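Local coordinates for toluene, o-xylene monooxygenase oxygenase subunit (Pseudomonas stutzeri, PDB 2INC), which probably acts as a helical, ferritin-like partner subunit in the hydroxylase component of an enzyme system that oxidises toluene and o-xylene with molecular oxygen, at residues 123-128 against 226-231; 23-28 against 73-78; 267-272 against 276-281. One frame throughout, in Å; residues are numbered along the deposited sequence.

Contact 1. Residues 123-128 against 226-231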
loop_
_atom_site.group_PDB
_atom_site.type_symbol
_atom_site.label_atom_id
_atom_site.label_comp_id
_atom_site.label_asym_id
_atom_site.label_seq_id
_atom_site.Cartn_x
_atom_site.Cartn_y
_atom_site.Cartn_z
ATOM N N TYR B 123 3.581 -34.410 14.627
ATOM C CA TYR B 123 4.813 -35.074 14.149
ATOM C C TYR B 123 4.701 -35.367 12.653
ATOM O O TYR B 123 5.595 -35.065 11.850
ATOM C CB TYR B 123 5.138 -36.330 15.009
ATOM C CG TYR B 123 5.478 -35.891 16.419
ATOM C CD1 TYR B 123 6.753 -35.433 16.714
ATOM C CD2 TYR B 123 4.522 -35.879 17.440
ATOM C CE1 TYR B 123 7.080 -34.975 17.967
ATOM C CE2 TYR B 123 4.872 -35.373 18.745
ATOM C CZ TYR B 123 6.134 -34.948 18.970
ATOM O OH TYR B 123 6.547 -34.425 20.209
ATOM N N LEU B 124 3.611 -35.943 12.243
ATOM C CA LEU B 124 3.520 -36.329 10.866
ATOM C C LEU B 124 3.554 -35.074 9.949
ATOM O O LEU B 124 4.231 -35.087 8.940
ATOM C CB LEU B 124 2.252 -37.134 10.645
ATOM C CG LEU B 124 2.041 -37.572 9.198
ATOM C CD1 LEU B 124 3.314 -38.234 8.544
ATOM C CD2 LEU B 124 0.917 -38.624 9.213
ATOM N N PHE B 125 2.865 -34.001 10.318
ATOM C CA PHE B 125 2.825 -32.798 9.466
ATOM C C PHE B 125 4.182 -32.123 9.441
ATOM O O PHE B 125 4.586 -31.623 8.384
ATOM C CB PHE B 125 1.731 -31.777 9.925
ATOM C CG PHE B 125 0.309 -32.277 9.776
ATOM C CD1 PHE B 125 -0.718 -31.718 10.571
ATOM C CD2 PHE B 125 -0.030 -33.258 8.863
ATOM C CE1 PHE B 125 -2.038 -32.129 10.473
ATOM C CE2 PHE B 125 -1.357 -33.706 8.752
ATOM C CZ PHE B 125 -2.372 -33.136 9.552
ATOM N N HIS B 126 4.904 -32.122 10.577
ATOM C CA HIS B 126 6.257 -31.594 10.550
ATOM C C HIS B 126 7.196 -32.462 9.691
ATOM O O HIS B 126 7.997 -31.923 8.949
ATOM C CB HIS B 126 6.852 -31.427 11.948
ATOM C CG HIS B 126 8.181 -30.723 11.925
ATOM N ND1 HIS B 126 8.315 -29.405 11.548
ATOM C CD2 HIS B 126 9.433 -31.184 12.133
ATOM C CE1 HIS B 126 9.595 -29.067 11.571
ATOM N NE2 HIS B 126 10.295 -30.127 11.943
ATOM N N ALA B 127 7.021 -33.781 9.711
ATOM C CA ALA B 127 7.807 -34.675 8.844
ATOM C C ALA B 127 7.496 -34.373 7.373
ATOM O O ALA B 127 8.391 -34.398 6.550
ATOM C CB ALA B 127 7.485 -36.145 9.162
ATOM N N LEU B 128 6.262 -34.002 7.058
ATOM C CA LEU B 128 5.955 -33.602 5.681
ATOM C C LEU B 128 6.617 -32.273 5.321
ATOM O O LEU B 128 7.044 -32.066 4.152
ATOM C CB LEU B 128 4.439 -33.501 5.476
ATOM C CG LEU B 128 3.623 -34.795 5.511
ATOM C CD1 LEU B 128 2.148 -34.405 5.314
ATOM C CD2 LEU B 128 4.096 -35.741 4.432
ATOM N N ALA B 226 -6.169 -40.479 4.989
ATOM C CA ALA B 226 -6.373 -40.940 6.353
ATOM C C ALA B 226 -6.735 -39.824 7.333
ATOM O O ALA B 226 -7.763 -39.878 8.040
ATOM C CB ALA B 226 -5.133 -41.742 6.841
ATOM N N LEU B 227 -5.898 -38.797 7.371
ATOM C CA LEU B 227 -5.966 -37.798 8.420
ATOM C C LEU B 227 -6.883 -36.655 8.091
ATOM O O LEU B 227 -7.419 -36.035 8.982
ATOM C CB LEU B 227 -4.578 -37.253 8.732
ATOM C CG LEU B 227 -3.787 -38.046 9.760
ATOM C CD1 LEU B 227 -3.328 -39.429 9.224
ATOM C CD2 LEU B 227 -2.601 -37.241 10.151
ATOM N N LEU B 228 -7.087 -36.325 6.827
ATOM C CA LEU B 228 -7.975 -35.197 6.587
ATOM C C LEU B 228 -9.330 -35.763 6.202
ATOM O O LEU B 228 -10.331 -35.485 6.868
ATOM C CB LEU B 228 -7.421 -34.236 5.515
ATOM C CG LEU B 228 -6.019 -33.679 5.740
ATOM C CD1 LEU B 228 -5.645 -32.699 4.608
ATOM C CD2 LEU B 228 -5.898 -33.019 7.111
ATOM N N GLN B 229 -9.345 -36.595 5.176
ATOM C CA GLN B 229 -10.593 -37.129 4.699
ATOM C C GLN B 229 -11.318 -38.016 5.727
ATOM O O GLN B 229 -12.441 -37.704 6.100
ATOM C CB GLN B 229 -10.409 -37.832 3.370
ATOM C CG GLN B 229 -11.714 -38.111 2.650
ATOM C CD GLN B 229 -12.439 -36.865 2.258
ATOM O OE1 GLN B 229 -11.830 -35.866 1.880
ATOM N NE2 GLN B 229 -13.747 -36.906 2.326
ATOM N N GLN B 230 -10.687 -39.093 6.190
ATOM C CA GLN B 230 -11.410 -40.100 6.953
ATOM C C GLN B 230 -11.597 -39.616 8.380
ATOM O O GLN B 230 -12.685 -39.723 8.941
ATOM C CB GLN B 230 -10.662 -41.444 6.923
ATOM C CG GLN B 230 -10.642 -42.118 5.536
ATOM C CD GLN B 230 -12.011 -42.404 5.013
ATOM O OE1 GLN B 230 -12.847 -42.918 5.745
ATOM N NE2 GLN B 230 -12.280 -42.041 3.757
ATOM N N LEU B 231 -10.543 -39.091 8.992
ATOM C CA LEU B 231 -10.718 -38.541 10.338
ATOM C C LEU B 231 -11.675 -37.335 10.331
ATOM O O LEU B 231 -12.573 -37.241 11.175
ATOM C CB LEU B 231 -9.370 -38.185 10.959
ATOM C CG LEU B 231 -9.422 -37.619 12.384
ATOM C CD1 LEU B 231 -9.910 -38.705 13.326
ATOM C CD2 LEU B 231 -8.059 -37.115 12.806
#

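Contact 2. Residues 23-28 against 73-78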
loop_
_atom_site.group_PDB
_atom_site.type_symbol
_atom_site.label_atom_id
_atom_site.label_comp_id
_atom_site.label_asym_id
_atom_site.label_seq_id
_atom_site.Cartn_x
_atom_site.Cartn_y
_atom_site.Cartn_z
ATOM N N VAL B 23 8.007 -13.717 -14.748
ATOM C CA VAL B 23 9.047 -12.726 -14.488
ATOM C C VAL B 23 9.848 -13.043 -13.228
ATOM O O VAL B 23 11.059 -12.870 -13.223
ATOM C CB VAL B 23 8.449 -11.307 -14.343
ATOM C CG1 VAL B 23 9.475 -10.299 -13.739
ATOM C CG2 VAL B 23 7.930 -10.841 -15.713
ATOM N N VAL B 24 9.176 -13.486 -12.170
ATOM C CA VAL B 24 9.883 -13.641 -10.869
ATOM C C VAL B 24 10.254 -15.062 -10.499
ATOM O O VAL B 24 10.901 -15.258 -9.442
ATOM C CB VAL B 24 9.057 -13.045 -9.706
ATOM C CG1 VAL B 24 8.649 -11.582 -10.008
ATOM C CG2 VAL B 24 7.763 -13.869 -9.482
ATOM N N SER B 25 9.893 -16.041 -11.339
ATOM C CA SER B 25 10.005 -17.478 -10.976
ATOM C C SER B 25 10.918 -18.320 -11.832
ATOM O O SER B 25 11.291 -19.438 -11.411
ATOM C CB SER B 25 8.639 -18.175 -10.958
ATOM O OG SER B 25 7.721 -17.365 -10.260
ATOM N N THR B 26 11.225 -17.849 -13.049
ATOM C CA THR B 26 11.837 -18.739 -14.020
ATOM C C THR B 26 13.360 -18.625 -14.108
ATOM O O THR B 26 13.923 -17.523 -14.043
ATOM C CB THR B 26 11.224 -18.537 -15.439
ATOM O OG1 THR B 26 11.322 -17.152 -15.791
ATOM C CG2 THR B 26 9.756 -18.887 -15.408
ATOM N N ASN B 27 14.005 -19.779 -14.271
ATOM C CA ASN B 27 15.396 -19.846 -14.677
ATOM C C ASN B 27 16.256 -19.191 -13.670
ATOM O O ASN B 27 17.203 -18.460 -14.060
ATOM C CB ASN B 27 15.607 -19.188 -16.052
ATOM C CG ASN B 27 15.015 -20.027 -17.170
ATOM O OD1 ASN B 27 15.713 -20.450 -18.079
ATOM N ND2 ASN B 27 13.742 -20.313 -17.073
ATOM N N LEU B 28 15.997 -19.475 -12.371
ATOM C CA LEU B 28 16.741 -18.784 -11.299
ATOM C C LEU B 28 17.874 -19.585 -10.663
ATOM O O LEU B 28 18.750 -18.982 -10.049
ATOM C CB LEU B 28 15.769 -18.310 -10.152
ATOM C CG LEU B 28 14.586 -17.463 -10.667
ATOM C CD1 LEU B 28 13.642 -17.154 -9.605
ATOM C CD2 LEU B 28 15.104 -16.176 -11.328
ATOM N N GLN B 73 0.251 -20.882 -10.589
ATOM C CA GLN B 73 1.060 -19.672 -10.828
ATOM C C GLN B 73 1.373 -18.886 -9.566
ATOM O O GLN B 73 1.459 -17.672 -9.583
ATOM C CB GLN B 73 0.402 -18.753 -11.872
ATOM C CG GLN B 73 0.279 -19.471 -13.207
ATOM C CD GLN B 73 -0.187 -18.614 -14.365
ATOM O OE1 GLN B 73 -0.898 -19.115 -15.248
ATOM N NE2 GLN B 73 0.190 -17.335 -14.387
ATOM N N LEU B 74 1.581 -19.580 -8.462
ATOM C CA LEU B 74 1.743 -18.884 -7.202
ATOM C C LEU B 74 3.061 -18.151 -7.201
ATOM O O LEU B 74 4.078 -18.664 -7.685
ATOM C CB LEU B 74 1.788 -19.885 -6.041
ATOM C CG LEU B 74 0.467 -20.402 -5.532
ATOM C CD1 LEU B 74 0.830 -21.407 -4.362
ATOM C CD2 LEU B 74 -0.311 -19.216 -4.997
ATOM N N VAL B 75 3.029 -16.960 -6.633
ATOM C CA VAL B 75 4.227 -16.249 -6.279
ATOM C C VAL B 75 4.026 -15.872 -4.835
ATOM O O VAL B 75 2.934 -16.006 -4.305
ATOM C CB VAL B 75 4.499 -14.981 -7.128
ATOM C CG1 VAL B 75 4.653 -15.372 -8.634
ATOM C CG2 VAL B 75 3.422 -13.891 -6.936
ATOM N N TYR B 76 5.085 -15.397 -4.223
ATOM C CA TYR B 76 5.027 -15.064 -2.813
ATOM C C TYR B 76 3.878 -14.101 -2.518
ATOM O O TYR B 76 3.134 -14.288 -1.554
ATOM C CB TYR B 76 6.316 -14.418 -2.455
ATOM C CG TYR B 76 6.420 -13.994 -0.998
ATOM C CD1 TYR B 76 6.000 -12.708 -0.594
ATOM C CD2 TYR B 76 6.967 -14.865 -0.068
ATOM C CE1 TYR B 76 6.089 -12.316 0.764
ATOM C CE2 TYR B 76 7.134 -14.483 1.266
ATOM C CZ TYR B 76 6.697 -13.209 1.669
ATOM O OH TYR B 76 6.899 -12.912 3.018
ATOM N N ARG B 77 3.699 -13.086 -3.369
ATOM C CA ARG B 77 2.696 -12.071 -3.104
ATOM C C ARG B 77 1.300 -12.687 -3.115
ATOM O O ARG B 77 0.461 -12.349 -2.274
ATOM C CB ARG B 77 2.818 -10.944 -4.129
ATOM C CG ARG B 77 1.887 -9.795 -3.878
ATOM C CD ARG B 77 2.028 -8.809 -5.070
ATOM N NE ARG B 77 1.496 -9.383 -6.309
ATOM C CZ ARG B 77 0.199 -9.454 -6.623
ATOM N NH1 ARG B 77 -0.744 -8.965 -5.801
ATOM N NH2 ARG B 77 -0.175 -9.984 -7.787
ATOM N N THR B 78 1.055 -13.582 -4.079
ATOM C CA THR B 78 -0.298 -14.136 -4.252
ATOM C C THR B 78 -0.521 -15.303 -3.245
ATOM O O THR B 78 -1.632 -15.502 -2.769
ATOM C CB THR B 78 -0.587 -14.502 -5.686
ATOM O OG1 THR B 78 0.425 -15.378 -6.165
ATOM C CG2 THR B 78 -0.599 -13.248 -6.582
HETATM O O HOH W 1 6.786 -18.442 -7.925
#

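Contact 3. Residues 267-272 against 276-281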
loop_
_atom_site.group_PDB
_atom_site.type_symbol
_atom_site.label_atom_id
_atom_site.label_comp_id
_atom_site.label_asym_id
_atom_site.label_seq_id
_atom_site.Cartn_x
_atom_site.Cartn_y
_atom_site.Cartn_z
ATOM N N MET B 267 4.604 -33.204 -17.351
ATOM C CA MET B 267 5.791 -32.780 -18.059
ATOM C C MET B 267 6.789 -33.922 -18.192
ATOM O O MET B 267 7.340 -34.127 -19.260
ATOM C CB MET B 267 6.406 -31.567 -17.373
ATOM C CG MET B 267 7.718 -31.189 -17.975
ATOM S SD MET B 267 8.301 -29.733 -17.105
ATOM C CE MET B 267 9.751 -29.338 -18.057
ATOM N N ALA B 268 7.039 -34.663 -17.112
ATOM C CA ALA B 268 7.943 -35.793 -17.154
ATOM C C ALA B 268 7.557 -36.813 -18.240
ATOM O O ALA B 268 8.428 -37.342 -18.925
ATOM C CB ALA B 268 8.032 -36.466 -15.777
ATOM N N LEU B 269 6.256 -37.045 -18.414
ATOM C CA LEU B 269 5.760 -38.022 -19.415
ATOM C C LEU B 269 6.008 -37.581 -20.865
ATOM O O LEU B 269 5.778 -38.355 -21.776
ATOM C CB LEU B 269 4.280 -38.313 -19.207
ATOM C CG LEU B 269 3.909 -38.964 -17.871
ATOM C CD1 LEU B 269 2.451 -39.519 -17.931
ATOM C CD2 LEU B 269 4.861 -40.029 -17.498
ATOM N N GLU B 270 6.476 -36.357 -21.082
ATOM C CA GLU B 270 6.874 -35.920 -22.428
ATOM C C GLU B 270 8.097 -36.683 -22.942
ATOM O O GLU B 270 8.292 -36.810 -24.150
ATOM C CB GLU B 270 7.178 -34.424 -22.471
ATOM C CG GLU B 270 6.008 -33.477 -22.224
ATOM C CD GLU B 270 6.506 -32.052 -21.980
ATOM O OE1 GLU B 270 7.745 -31.832 -22.011
ATOM O OE2 GLU B 270 5.664 -31.151 -21.760
ATOM N N LYS B 271 8.890 -37.217 -22.024
ATOM C CA LYS B 271 10.102 -37.937 -22.356
ATOM C C LYS B 271 9.910 -39.449 -22.208
ATOM O O LYS B 271 9.368 -39.904 -21.214
ATOM C CB LYS B 271 11.233 -37.468 -21.451
ATOM C CG LYS B 271 12.517 -38.200 -21.712
ATOM C CD LYS B 271 13.720 -37.357 -21.359
ATOM C CE LYS B 271 14.997 -38.015 -21.880
ATOM N NZ LYS B 271 15.126 -39.413 -21.361
ATOM N N GLU B 272 10.347 -40.225 -23.203
ATOM C CA GLU B 272 10.244 -41.690 -23.150
ATOM C C GLU B 272 10.987 -42.191 -21.944
ATOM O O GLU B 272 12.047 -41.648 -21.615
ATOM C CB GLU B 272 10.896 -42.327 -24.383
ATOM C CG GLU B 272 9.918 -42.840 -25.421
ATOM C CD GLU B 272 10.558 -42.958 -26.809
ATOM O OE1 GLU B 272 11.761 -43.327 -26.899
ATOM O OE2 GLU B 272 9.865 -42.662 -27.811
ATOM N N GLU B 276 7.908 -45.223 -16.768
ATOM C CA GLU B 276 8.394 -46.449 -16.159
ATOM C C GLU B 276 9.236 -46.121 -14.922
ATOM O O GLU B 276 9.228 -46.857 -13.932
ATOM C CB GLU B 276 9.193 -47.302 -17.169
ATOM C CG GLU B 276 8.410 -47.728 -18.485
ATOM C CD GLU B 276 8.003 -46.555 -19.439
ATOM O OE1 GLU B 276 8.840 -45.673 -19.788
ATOM O OE2 GLU B 276 6.814 -46.530 -19.860
ATOM N N VAL B 277 9.980 -45.010 -14.981
ATOM C CA VAL B 277 10.839 -44.627 -13.858
ATOM C C VAL B 277 9.900 -44.270 -12.670
ATOM O O VAL B 277 10.125 -44.713 -11.544
ATOM C CB VAL B 277 11.766 -43.431 -14.225
ATOM C CG1 VAL B 277 12.232 -42.710 -12.937
ATOM C CG2 VAL B 277 13.008 -43.905 -14.974
ATOM N N LEU B 278 8.832 -43.526 -12.969
ATOM C CA LEU B 278 7.873 -43.102 -11.945
ATOM C C LEU B 278 7.064 -44.289 -11.419
ATOM O O LEU B 278 6.845 -44.412 -10.203
ATOM C CB LEU B 278 6.956 -42.015 -12.475
ATOM C CG LEU B 278 7.621 -40.645 -12.669
ATOM C CD1 LEU B 278 6.756 -39.814 -13.531
ATOM C CD2 LEU B 278 7.923 -39.882 -11.358
ATOM N N GLN B 279 6.658 -45.205 -12.316
ATOM C CA GLN B 279 5.894 -46.383 -11.874
ATOM C C GLN B 279 6.694 -47.322 -11.026
ATOM O O GLN B 279 6.147 -47.952 -10.122
ATOM C CB GLN B 279 5.306 -47.105 -13.063
ATOM C CG GLN B 279 4.255 -46.297 -13.695
ATOM C CD GLN B 279 3.725 -46.970 -14.942
ATOM O OE1 GLN B 279 4.473 -47.560 -15.721
ATOM N NE2 GLN B 279 2.435 -46.863 -15.146
ATOM N N LYS B 280 7.989 -47.397 -11.273
ATOM C CA LYS B 280 8.861 -48.233 -10.459
ATOM C C LYS B 280 9.039 -47.672 -9.069
ATOM O O LYS B 280 9.150 -48.419 -8.082
ATOM C CB LYS B 280 10.229 -48.370 -11.105
ATOM C CG LYS B 280 11.153 -49.393 -10.421
ATOM C CD LYS B 280 12.643 -49.466 -10.987
ATOM C CE LYS B 280 12.751 -49.349 -12.533
ATOM N NZ LYS B 280 11.542 -49.888 -13.274
ATOM N N TRP B 281 9.132 -46.355 -8.971
ATOM C CA TRP B 281 9.249 -45.732 -7.629
ATOM C C TRP B 281 7.933 -45.845 -6.861
ATOM O O TRP B 281 7.931 -46.175 -5.670
ATOM C CB TRP B 281 9.661 -44.258 -7.760
ATOM C CG TRP B 281 11.116 -44.036 -8.004
ATOM C CD1 TRP B 281 12.168 -44.816 -7.580
ATOM C CD2 TRP B 281 11.691 -42.904 -8.651
ATOM N NE1 TRP B 281 13.367 -44.249 -7.977
ATOM C CE2 TRP B 281 13.100 -43.063 -8.612
ATOM C CE3 TRP B 281 11.152 -41.761 -9.263
ATOM C CZ2 TRP B 281 13.971 -42.130 -9.176
ATOM C CZ3 TRP B 281 12.033 -40.835 -9.834
ATOM C CH2 TRP B 281 13.421 -41.039 -9.787
#

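Contact 1. Residues 123-128 against 226-231
The carbonyl O of Leu124 takes the N-H of Leu128 at 3.0 Å, a regular helical bond that fixes the backbone from which Leu124 reaches toward Leu227. Across the gap everything is apolar. The short helix axes come no nearer than 13.1 Å and run at 133° to each other, so long side chains have to bridge the space. With chi1 at 179°, the Leu124 side chain stretches away from its backbone N and carries CD2 to CD2 of Leu227, methyl to methyl at 3.9 Å. The same Leu227 methyl also touches the Phe125 ring, 4.0 Å from CE2, as the two side chains pass in opposite directions. Farther along the ring, Leu228 CD2 lies 4.3 Å from CZ. On the 226-231 side the helix opens into a wider pi-type turn, with Leu231 N bonded to Ala226 O at 3.0 Å. Trp192 of helix 190-202 packs on both Leu124 and Leu227, and Trp158 of helix 142-172 meets the Phe125 ring edge-to-face. With all four touching residues buried and only carbon atoms meeting, helices 121-138 and 208-237 are joined here by hydrophobic burial and dispersion, consistent with the interior of the ferritin-like helical fold expected for this family.

Contact 2. Residues 23-28 against 73-78
Val24 and Val75 each turn CG1 anti to the carbonyl carbon (chi1 -53° and -60°), which leaves CG2 of Val24 pointing at CG1 of Val75. Those two methyls close to 3.6 Å, the side chains crossing at about a right angle, so the touch is small and concentrated on one methyl from each valine. Ser25 comes to the same Val75 methyl from its hydroxyl end, OG lying 4.0 Å from CG1. That hydroxyl is also hydrogen-bonded to Tyr21 O one turn back in helix 20-25, and it meets a water at 2.7 Å. The water lies 2.7 Å from Leu74 O as well, joining serine and loop carbonyl where the segments share no direct polar bond. Val75 is the N-cap of helix 76-99. Its N-H runs nearly straight to OG1 of Thr78 (3.1 Å, 171°), one half of a capping box; the Val75 side chain cannot supply the other. Arg77 adds a salt bridge to Glu20, again tying the start of this helix to helix 20-25. The valine methyls thus pack beside a water bridging Ser25 and Leu74 O, and a polar side chain of another protein chain also packs on Val75, placing this buried junction at a subunit interface.

Contact 3. Residues 267-272 against 276-281
Apolar contact comes first, and it centres on one methyl: CD1 of Leu278 is approached by CB of Ala268 at 4.2 Å and by CD2 of Leu269 at 4.4 Å. Leu278 and Ala268 both point their side chains across the gap, whereas Leu269 leaves its backbone at a slant and has to bring a terminal methyl round. Its chi1 of -63° and extended chi2 of -166° carry CD2 to that position. Both separations are loose van der Waals distances, so the two segments rest against each other lightly. Leu278 also packs on Thr213, which brings helix 208-237 to the same side chain.

The backbone bonds shape the corner between the two segments. Ala268 to Lys271 form a type I beta turn, with Lys271 N bonded to Ala268 O at 3.1 Å. An overlapping bond one residue earlier joins Glu270 N to Met267 O at 3.0 Å. Asn274, at the start of helix 274-299, bonds through ND2 to the carbonyl of the turn's first residue, Ala268. On the far side of the bend, Lys280 N bonds to Glu276 O at 3.0 Å, an ordinary turn of the helix that carries Leu278.

Among polar side chains, Glu270 OE1 bonds to His62 NE2 in a loop. Two loose carbon contacts therefore lie across the bend, while the Ala268 carbonyl oxygen, which accepts from both Lys271 N and Asn274 ND2, ties the turn to the start of the next helix: a short connection that sends helix 274-299 off from helix 241-268.

In the fold
Along the chain the contacts come in series: contact 2 closes first, then contact 1, then contact 3. Their centres lie 26 to 28 Å apart and none touches another, the nearest approach being about 10 Å between atoms of contacts 2 and 3. Contact 1 is the deepest, its centre about 10 Å from that of the chain; contacts 2 and 3 lie about 19 and 20 Å from it. Helix 208-237 of contact 1 leads into helix 241-268 of contact 3, and helix 274-299, which carries residues 276-281, also reaches contact 1 through Tyr296. Another protein chain reaches contacts 1 and 2 but none touches contact 3, a turn between successive helices.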